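Local coordinates for protein taurine:2-oxoglutarate aminotransferase (Bifidobacterium kashiwanohense PV20-2, PDB 6JIX) that probably transfers an amino group from taurine to 2-oxoglutarate, using pyridoxal 5'-phosphate as cofactor, at residues I68-M82 against T313-A327. Residues are numbered along the deposited sequence; the frame is centred on the assembly and turned at random.
Sequences IVDAIKEQADNMCFM and TYSGHTLACAAGVAA. With PLP (pyridoxal-5'-phosphate), chain P.
Over one face of the Phe81 ring lies CD1 of Tyr314, offset toward the rim, in an edge-to-face pair with planes at 81°; at its edge, Phe81 CZ comes 3.4 Å from Thr313 O. Phe81 CD1 sits over a face of His317, 3.5 Å from CD2, with the rings slid apart. A flat ring suits this slot, offering a face to Tyr314 and a C-H edge to a carbonyl. His317 N-caps helix 318-333: ND1 accepts from Ala320 N (3.2 Å), and NE2 bonds Gly286 O of the second subunit. A leucine here would probably leave both Ala320 N and that carbonyl without their mates. Thr318 OG1 accepts a weak bond from Met82 N, and Leu319 N donates to Cys80 O (3.0 Å). Branched Leu319 spreads CD1 to Ala76 and CD2 to Ile72. Gln75 swings CG away from its backbone nitrogen (chi1 -164°), onto Ala322 CB, and its NE2 reaches Met79 O (2.9 Å). Small Ala71 and Ala326 meet at their methyls; the axes of 68-78 and 318-327 come within 8.2 Å, nearly antiparallel at 146°. Thr313, with Gly116 and Ala117 of the second subunit, holds the cofactor phosphate at the subunit interface, as in class-III aminotransferases. Pro90 of helix 89-102 packs on Gln75 and Thr318, and Ser315 OG bonds Phe112 O of strand 107-113.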
ATOM      1  N   ILE A  68       8.745  12.712  16.367  1.00 30.59           N
ATOM      2  CA  ILE A  68       7.743  11.983  15.584  1.00 28.98           C
ATOM      3  C   ILE A  68       6.792  11.236  16.505  1.00 28.83           C
ATOM      4  O   ILE A  68       5.576  11.223  16.282  1.00 25.08           O
ATOM      5  CB  ILE A  68       8.399  11.022  14.572  1.00 27.87           C
ATOM      6  CG1 ILE A  68       9.325  11.768  13.605  1.00 28.50           C
ATOM      7  CG2 ILE A  68       7.328  10.299  13.779  1.00 22.98           C
ATOM      8  CD1 ILE A  68      10.395  10.879  13.003  1.00 21.83           C
ATOM      9  N   VAL A  69       7.335  10.580  17.534  1.00 28.32           N
ATOM     10  CA  VAL A  69       6.494   9.855  18.478  1.00 26.79           C
ATOM     11  C   VAL A  69       5.431  10.779  19.049  1.00 26.56           C
ATOM     12  O   VAL A  69       4.240  10.455  19.063  1.00 29.02           O
ATOM     13  CB  VAL A  69       7.348   9.226  19.592  1.00 31.02           C
ATOM     14  CG1 VAL A  69       6.444   8.741  20.724  1.00 34.18           C
ATOM     15  CG2 VAL A  69       8.207   8.084  19.047  1.00 26.01           C
ATOM     16  N   ASP A  70       5.842  11.966  19.485  1.00 29.78           N
ATOM     17  CA  ASP A  70       4.891  12.886  20.097  1.00 29.51           C
ATOM     18  C   ASP A  70       3.855  13.369  19.094  1.00 27.45           C
ATOM     19  O   ASP A  70       2.668  13.463  19.424  1.00 28.14           O
ATOM     20  CB  ASP A  70       5.631  14.070  20.719  1.00 29.84           C
ATOM     21  CG  ASP A  70       6.439  13.675  21.934  1.00 32.85           C
ATOM     22  OD1 ASP A  70       6.182  12.598  22.509  1.00 33.49           O
ATOM     23  OD2 ASP A  70       7.345  14.445  22.314  1.00 44.09           O
ATOM     24  N   ALA A  71       4.282  13.699  17.872  1.00 27.88           N
ATOM     25  CA  ALA A  71       3.334  14.148  16.859  1.00 23.86           C
ATOM     26  C   ALA A  71       2.282  13.081  16.606  1.00 27.83           C
ATOM     27  O   ALA A  71       1.100  13.391  16.384  1.00 24.32           O
ATOM     28  CB  ALA A  71       4.068  14.512  15.569  1.00 23.29           C
ATOM     29  N   ILE A  72       2.697  11.813  16.642  1.00 23.81           N
ATOM     30  CA  ILE A  72       1.766  10.716  16.423  1.00 23.03           C
ATOM     31  C   ILE A  72       0.714  10.696  17.528  1.00 27.41           C
ATOM     32  O   ILE A  72      -0.494  10.630  17.261  1.00 25.43           O
ATOM     33  CB  ILE A  72       2.534   9.387  16.319  1.00 22.79           C
ATOM     34  CG1 ILE A  72       3.369   9.386  15.033  1.00 23.29           C
ATOM     35  CG2 ILE A  72       1.582   8.220  16.285  1.00 24.18           C
ATOM     36  CD1 ILE A  72       4.224   8.159  14.824  1.00 19.51           C
ATOM     37  N   LYS A  73       1.158  10.796  18.789  1.00 28.95           N
ATOM     38  CA  LYS A  73       0.228  10.793  19.913  1.00 22.22           C
ATOM     39  C   LYS A  73      -0.698  11.999  19.874  1.00 26.60           C
ATOM     40  O   LYS A  73      -1.904  11.869  20.113  1.00 31.04           O
ATOM     41  CB  LYS A  73       0.995  10.746  21.225  1.00 23.63           C
ATOM     42  CG  LYS A  73       2.029   9.643  21.275  1.00 24.94           C
ATOM     43  CD  LYS A  73       2.242   9.132  22.678  1.00 28.15           C
ATOM     44  CE  LYS A  73       3.354   9.882  23.376  1.00 22.96           C
ATOM     45  NZ  LYS A  73       3.454   9.468  24.809  1.00 25.27           N
ATOM     46  N   GLU A  74      -0.170  13.176  19.543  1.00 25.86           N
ATOM     47  CA  GLU A  74      -1.030  14.352  19.472  1.00 25.72           C
ATOM     48  C   GLU A  74      -2.075  14.192  18.379  1.00 29.81           C
ATOM     49  O   GLU A  74      -3.243  14.553  18.563  1.00 32.03           O
ATOM     50  CB  GLU A  74      -0.195  15.611  19.257  1.00 27.95           C
ATOM     51  CG  GLU A  74       0.395  16.184  20.567  1.00 41.51           C
ATOM     52  CD  GLU A  74       1.799  16.795  20.392  1.00 51.80           C
ATOM     53  OE1 GLU A  74       2.151  17.227  19.265  1.00 52.15           O
ATOM     54  OE2 GLU A  74       2.560  16.837  21.385  1.00 47.95           O
ATOM     55  N   GLN A  75      -1.676  13.656  17.225  1.00 31.42           N
ATOM     56  CA  GLN A  75      -2.651  13.458  16.163  1.00 27.67           C
ATOM     57  C   GLN A  75      -3.671  12.395  16.558  1.00 29.31           C
ATOM     58  O   GLN A  75      -4.861  12.521  16.240  1.00 32.01           O
ATOM     59  CB  GLN A  75      -1.948  13.084  14.859  1.00 22.64           C
ATOM     60  CG  GLN A  75      -2.840  13.243  13.652  1.00 26.12           C
ATOM     61  CD  GLN A  75      -3.528  14.597  13.643  1.00 29.92           C
ATOM     62  OE1 GLN A  75      -2.896  15.620  13.900  1.00 28.98           O
ATOM     63  NE2 GLN A  75      -4.829  14.607  13.363  1.00 28.02           N
ATOM     64  N   ALA A  76      -3.222  11.342  17.251  1.00 24.67           N
ATOM     65  CA  ALA A  76      -4.137  10.293  17.693  1.00 25.23           C
ATOM     66  C   ALA A  76      -5.157  10.803  18.710  1.00 34.14           C
ATOM     67  O   ALA A  76      -6.250  10.230  18.826  1.00 32.39           O
ATOM     68  CB  ALA A  76      -3.361   9.118  18.277  1.00 20.76           C
ATOM     69  N   ASP A  77      -4.825  11.855  19.469  1.00 30.57           N
ATOM     70  CA  ASP A  77      -5.804  12.411  20.401  1.00 32.09           C
ATOM     71  C   ASP A  77      -6.840  13.280  19.701  1.00 31.48           C
ATOM     72  O   ASP A  77      -7.890  13.555  20.284  1.00 39.21           O
ATOM     73  CB  ASP A  77      -5.112  13.240  21.493  1.00 28.78           C
ATOM     74  CG  ASP A  77      -4.422  12.379  22.535  1.00 31.50           C
ATOM     75  OD1 ASP A  77      -3.278  12.716  22.922  1.00 39.83           O
ATOM     76  OD2 ASP A  77      -5.011  11.367  22.969  1.00 27.76           O
ATOM     77  N   ASN A  78      -6.571  13.712  18.472  1.00 29.69           N
ATOM     78  CA  ASN A  78      -7.498  14.535  17.711  1.00 29.23           C
ATOM     79  C   ASN A  78      -8.289  13.716  16.698  1.00 36.39           C
ATOM     80  O   ASN A  78      -9.521  13.631  16.768  1.00 33.87           O
ATOM     81  CB  ASN A  78      -6.739  15.649  16.981  1.00 31.67           C
ATOM     82  CG  ASN A  78      -7.667  16.545  16.190  1.00 40.96           C
ATOM     83  OD1 ASN A  78      -8.589  17.144  16.756  1.00 55.07           O
ATOM     84  ND2 ASN A  78      -7.464  16.613  14.871  1.00 36.63           N
ATOM     85  N   MET A  79      -7.586  13.097  15.752  1.00 32.12           N
ATOM     86  CA  MET A  79      -8.216  12.506  14.587  1.00 27.32           C
ATOM     87  C   MET A  79      -7.211  11.592  13.909  1.00 28.63           C
ATOM     88  O   MET A  79      -6.277  12.073  13.256  1.00 31.73           O
ATOM     89  CB  MET A  79      -8.686  13.628  13.658  1.00 27.65           C
ATOM     90  CG  MET A  79      -9.593  13.220  12.539  1.00 27.21           C
ATOM     91  SD  MET A  79     -10.406  14.646  11.772  1.00 35.36           S
ATOM     92  CE  MET A  79      -9.074  15.561  11.006  1.00 23.55           C
ATOM     93  N   CYS A  80      -7.367  10.278  14.086  1.00 25.25           N
ATOM     94  CA  CYS A  80      -6.419   9.327  13.501  1.00 28.33           C
ATOM     95  C   CYS A  80      -6.536   9.271  11.978  1.00 30.24           C
ATOM     96  O   CYS A  80      -5.526   9.105  11.282  1.00 27.52           O
ATOM     97  CB  CYS A  80      -6.629   7.931  14.087  1.00 27.43           C
ATOM     98  SG  CYS A  80      -6.054   7.717  15.790  1.00 30.83           S
ATOM     99  N   PHE A  81      -7.764   9.358  11.450  1.00 29.36           N
ATOM    100  CA  PHE A  81      -8.022   9.280  10.019  1.00 26.99           C
ATOM    101  C   PHE A  81      -9.229  10.128   9.649  1.00 27.92           C
ATOM    102  O   PHE A  81     -10.222  10.161  10.380  1.00 28.91           O
ATOM    103  CB  PHE A  81      -8.268   7.843   9.546  1.00 23.30           C
ATOM    104  CG  PHE A  81      -8.470   7.729   8.056  1.00 25.98           C
ATOM    105  CD1 PHE A  81      -7.467   8.113   7.173  1.00 25.55           C
ATOM    106  CD2 PHE A  81      -9.669   7.253   7.537  1.00 27.90           C
ATOM    107  CE1 PHE A  81      -7.647   8.011   5.801  1.00 25.81           C
ATOM    108  CE2 PHE A  81      -9.865   7.154   6.168  1.00 26.81           C
ATOM    109  CZ  PHE A  81      -8.849   7.534   5.295  1.00 29.55           C
ATOM    110  N   MET A  82      -9.122  10.823   8.516  1.00 28.43           N
ATOM    111  CA  MET A  82     -10.240  11.479   7.853  1.00 26.57           C
ATOM    112  C   MET A  82     -10.083  11.237   6.360  1.00 28.48           C
ATOM    113  O   MET A  82      -8.962  11.149   5.859  1.00 28.88           O
ATOM    114  CB  MET A  82     -10.292  12.972   8.173  1.00 22.99           C
ATOM    115  CG  MET A  82     -11.493  13.688   7.613  1.00 24.14           C
ATOM    116  SD  MET A  82     -13.042  12.918   8.083  1.00 33.42           S
ATOM    117  CE  MET A  82     -12.811  12.722   9.856  1.00 28.08           C
ATOM    118  N   THR A 313      -8.023   4.120  -0.476  1.00 27.14           N
ATOM    119  CA  THR A 313      -8.788   4.442   0.722  1.00 28.82           C
ATOM    120  C   THR A 313      -7.997   5.355   1.660  1.00 27.41           C
ATOM    121  O   THR A 313      -8.520   6.362   2.148  1.00 30.87           O
ATOM    122  CB  THR A 313      -9.212   3.148   1.434  1.00 28.46           C
ATOM    123  OG1 THR A 313     -10.216   2.485   0.666  1.00 29.32           O
ATOM    124  CG2 THR A 313      -9.780   3.435   2.811  1.00 29.20           C
ATOM    125  N   TYR A 314      -6.735   5.025   1.927  1.00 23.57           N
ATOM    126  CA  TYR A 314      -5.981   5.711   2.973  1.00 26.20           C
ATOM    127  C   TYR A 314      -5.108   6.868   2.461  1.00 27.30           C
ATOM    128  O   TYR A 314      -4.283   7.374   3.224  1.00 27.97           O
ATOM    129  CB  TYR A 314      -5.108   4.707   3.746  1.00 22.43           C
ATOM    130  CG  TYR A 314      -5.878   3.680   4.572  1.00 28.41           C
ATOM    131  CD1 TYR A 314      -7.153   3.960   5.088  1.00 26.85           C
ATOM    132  CD2 TYR A 314      -5.330   2.423   4.831  1.00 26.27           C
ATOM    133  CE1 TYR A 314      -7.858   3.006   5.839  1.00 25.71           C
ATOM    134  CE2 TYR A 314      -6.025   1.467   5.570  1.00 28.89           C
ATOM    135  CZ  TYR A 314      -7.287   1.760   6.078  1.00 28.91           C
ATOM    136  OH  TYR A 314      -7.949   0.803   6.831  1.00 26.82           O
ATOM    137  N   SER A 315      -5.267   7.306   1.204  1.00 32.61           N
ATOM    138  CA  SER A 315      -4.424   8.378   0.651  1.00 29.97           C
ATOM    139  C   SER A 315      -4.460   9.634   1.517  1.00 28.16           C
ATOM    140  O   SER A 315      -5.534  10.114   1.881  1.00 30.10           O
ATOM    141  CB  SER A 315      -4.867   8.728  -0.772  1.00 29.81           C
ATOM    142  OG  SER A 315      -4.118   9.825  -1.271  1.00 26.84           O
ATOM    143  N   GLY A 316      -3.285  10.180   1.824  1.00 24.15           N
ATOM    144  CA  GLY A 316      -3.225  11.349   2.685  1.00 23.88           C
ATOM    145  C   GLY A 316      -3.626  11.054   4.110  1.00 27.73           C
ATOM    146  O   GLY A 316      -4.169  11.925   4.800  1.00 31.36           O
ATOM    147  N   HIS A 317      -3.367   9.832   4.564  1.00 25.69           N
ATOM    148  CA  HIS A 317      -3.745   9.387   5.889  1.00 21.18           C
ATOM    149  C   HIS A 317      -3.319  10.397   6.945  1.00 24.17           C
ATOM    150  O   HIS A 317      -2.172  10.849   6.970  1.00 28.74           O
ATOM    151  CB  HIS A 317      -3.102   8.025   6.133  1.00 25.20           C
ATOM    152  CG  HIS A 317      -3.592   7.336   7.365  1.00 28.47           C
ATOM    153  ND1 HIS A 317      -3.198   7.712   8.635  1.00 22.21           N
ATOM    154  CD2 HIS A 317      -4.443   6.293   7.524  1.00 25.28           C
ATOM    155  CE1 HIS A 317      -3.791   6.929   9.521  1.00 28.45           C
ATOM    156  NE2 HIS A 317      -4.547   6.057   8.874  1.00 24.79           N
ATOM    157  N   THR A 318      -4.248  10.747   7.826  1.00 28.25           N
ATOM    158  CA  THR A 318      -4.031  11.887   8.712  1.00 26.78           C
ATOM    159  C   THR A 318      -2.927  11.614   9.726  1.00 26.45           C
ATOM    160  O   THR A 318      -1.977  12.398   9.839  1.00 30.60           O
ATOM    161  CB  THR A 318      -5.339  12.261   9.398  1.00 27.34           C
ATOM    162  OG1 THR A 318      -6.381  12.232   8.414  1.00 30.31           O
ATOM    163  CG2 THR A 318      -5.258  13.673   9.976  1.00 23.76           C
ATOM    164  N   LEU A 319      -3.025  10.518  10.479  1.00 26.52           N
ATOM    165  CA  LEU A 319      -1.940  10.167  11.398  1.00 23.02           C
ATOM    166  C   LEU A 319      -0.606  10.097  10.669  1.00 20.96           C
ATOM    167  O   LEU A 319       0.392  10.667  11.112  1.00 22.20           O
ATOM    168  CB  LEU A 319      -2.229   8.834  12.082  1.00 24.03           C
ATOM    169  CG  LEU A 319      -1.406   8.614  13.342  1.00 24.63           C
ATOM    170  CD1 LEU A 319      -2.044   9.357  14.500  1.00 20.30           C
ATOM    171  CD2 LEU A 319      -1.264   7.127  13.637  1.00 20.68           C
ATOM    172  N   ALA A 320      -0.579   9.402   9.534  1.00 22.31           N
ATOM    173  CA  ALA A 320       0.670   9.224   8.814  1.00 20.80           C
ATOM    174  C   ALA A 320       1.266  10.569   8.441  1.00 23.56           C
ATOM    175  O   ALA A 320       2.474  10.779   8.588  1.00 18.56           O
ATOM    176  CB  ALA A 320       0.440   8.370   7.567  1.00 22.95           C
ATOM    177  N   CYS A 321       0.425  11.492   7.959  1.00 24.67           N
ATOM    178  CA  CYS A 321       0.907  12.817   7.576  1.00 21.01           C
ATOM    179  C   CYS A 321       1.433  13.589   8.773  1.00 24.59           C
ATOM    180  O   CYS A 321       2.469  14.259   8.670  1.00 24.34           O
ATOM    181  CB  CYS A 321      -0.202  13.600   6.890  1.00 20.53           C
ATOM    182  SG  CYS A 321      -0.455  13.092   5.201  1.00 26.30           S
ATOM    183  N   ALA A 322       0.728  13.523   9.913  1.00 24.34           N
ATOM    184  CA  ALA A 322       1.223  14.181  11.121  1.00 26.22           C
ATOM    185  C   ALA A 322       2.629  13.697  11.456  1.00 26.38           C
ATOM    186  O   ALA A 322       3.525  14.501  11.749  1.00 27.22           O
ATOM    187  CB  ALA A 322       0.273  13.951  12.300  1.00 20.75           C
ATOM    188  N   ALA A 323       2.853  12.383  11.391  1.00 21.53           N
ATOM    189  CA  ALA A 323       4.205  11.883  11.592  1.00 20.93           C
ATOM    190  C   ALA A 323       5.161  12.458  10.550  1.00 24.59           C
ATOM    191  O   ALA A 323       6.304  12.808  10.876  1.00 26.96           O
ATOM    192  CB  ALA A 323       4.209  10.356  11.564  1.00 19.81           C
ATOM    193  N   GLY A 324       4.704  12.587   9.296  1.00 22.98           N
ATOM    194  CA  GLY A 324       5.538  13.174   8.251  1.00 20.26           C
ATOM    195  C   GLY A 324       5.932  14.612   8.533  1.00 24.45           C
ATOM    196  O   GLY A 324       7.106  14.979   8.449  1.00 25.41           O
ATOM    197  N   VAL A 325       4.960  15.441   8.904  1.00 23.74           N
ATOM    198  CA  VAL A 325       5.271  16.833   9.202  1.00 22.02           C
ATOM    199  C   VAL A 325       6.379  16.906  10.256  1.00 28.38           C
ATOM    200  O   VAL A 325       7.324  17.700  10.142  1.00 23.14           O
ATOM    201  CB  VAL A 325       3.993  17.572   9.646  1.00 21.51           C
ATOM    202  CG1 VAL A 325       4.333  18.901  10.290  1.00 23.59           C
ATOM    203  CG2 VAL A 325       3.060  17.787   8.469  1.00 22.02           C
ATOM    204  N   ALA A 326       6.289  16.070  11.294  1.00 25.25           N
ATOM    205  CA  ALA A 326       7.296  16.103  12.346  1.00 19.21           C
ATOM    206  C   ALA A 326       8.653  15.644  11.827  1.00 25.36           C
ATOM    207  O   ALA A 326       9.689  16.247  12.144  1.00 25.55           O
ATOM    208  CB  ALA A 326       6.844  15.240  13.518  1.00 23.79           C
ATOM    209  N   ALA A 327       8.674  14.574  11.031  1.00 28.99           N
ATOM    210  CA  ALA A 327       9.938  14.093  10.481  1.00 25.12           C
ATOM    211  C   ALA A 327      10.589  15.144   9.594  1.00 22.00           C
ATOM    212  O   ALA A 327      11.766  15.473   9.761  1.00 23.36           O
ATOM    213  CB  ALA A 327       9.717  12.804   9.692  1.00 23.53           C
TER
HETATM  214  N1  PLP P 503     -11.867  -4.045  -2.031  1.00 33.44           N
HETATM  215  C2  PLP P 503     -12.989  -3.412  -1.703  1.00 35.66           C
HETATM  216  C2A PLP P 503     -14.282  -4.196  -1.518  1.00 34.13           C
HETATM  217  C3  PLP P 503     -12.990  -2.003  -1.528  1.00 30.13           C
HETATM  218  O3  PLP P 503     -14.138  -1.323  -1.183  1.00 39.18           O
HETATM  219  C4  PLP P 503     -11.835  -1.279  -1.685  1.00 30.94           C
HETATM  220  C4A PLP P 503     -11.875   0.252  -1.486  1.00 32.09           C
HETATM  221  O4A PLP P 503     -12.739   0.894  -2.073  1.00 40.71           O
HETATM  222  C5  PLP P 503     -10.657  -1.996  -2.037  1.00 34.84           C
HETATM  223  C6  PLP P 503     -10.704  -3.390  -2.206  1.00 31.01           C
HETATM  224  C5A PLP P 503      -9.306  -1.223  -2.239  1.00 34.53           C
HETATM  225  O4P PLP P 503      -8.787  -0.988  -0.979  1.00 35.17           O
HETATM  226  P   PLP P 503      -7.609   0.127  -0.731  1.00 32.52           P
HETATM  227  O1P PLP P 503      -7.126   0.038   0.659  1.00 29.75           O
HETATM  228  O2P PLP P 503      -6.325  -0.072  -1.806  1.00 39.08           O
HETATM  229  O3P PLP P 503      -8.165   1.469  -0.840  1.00 30.54           O
HETATM  230  O   HOH W   1      -6.967  11.699   3.688  1.00 22.59           O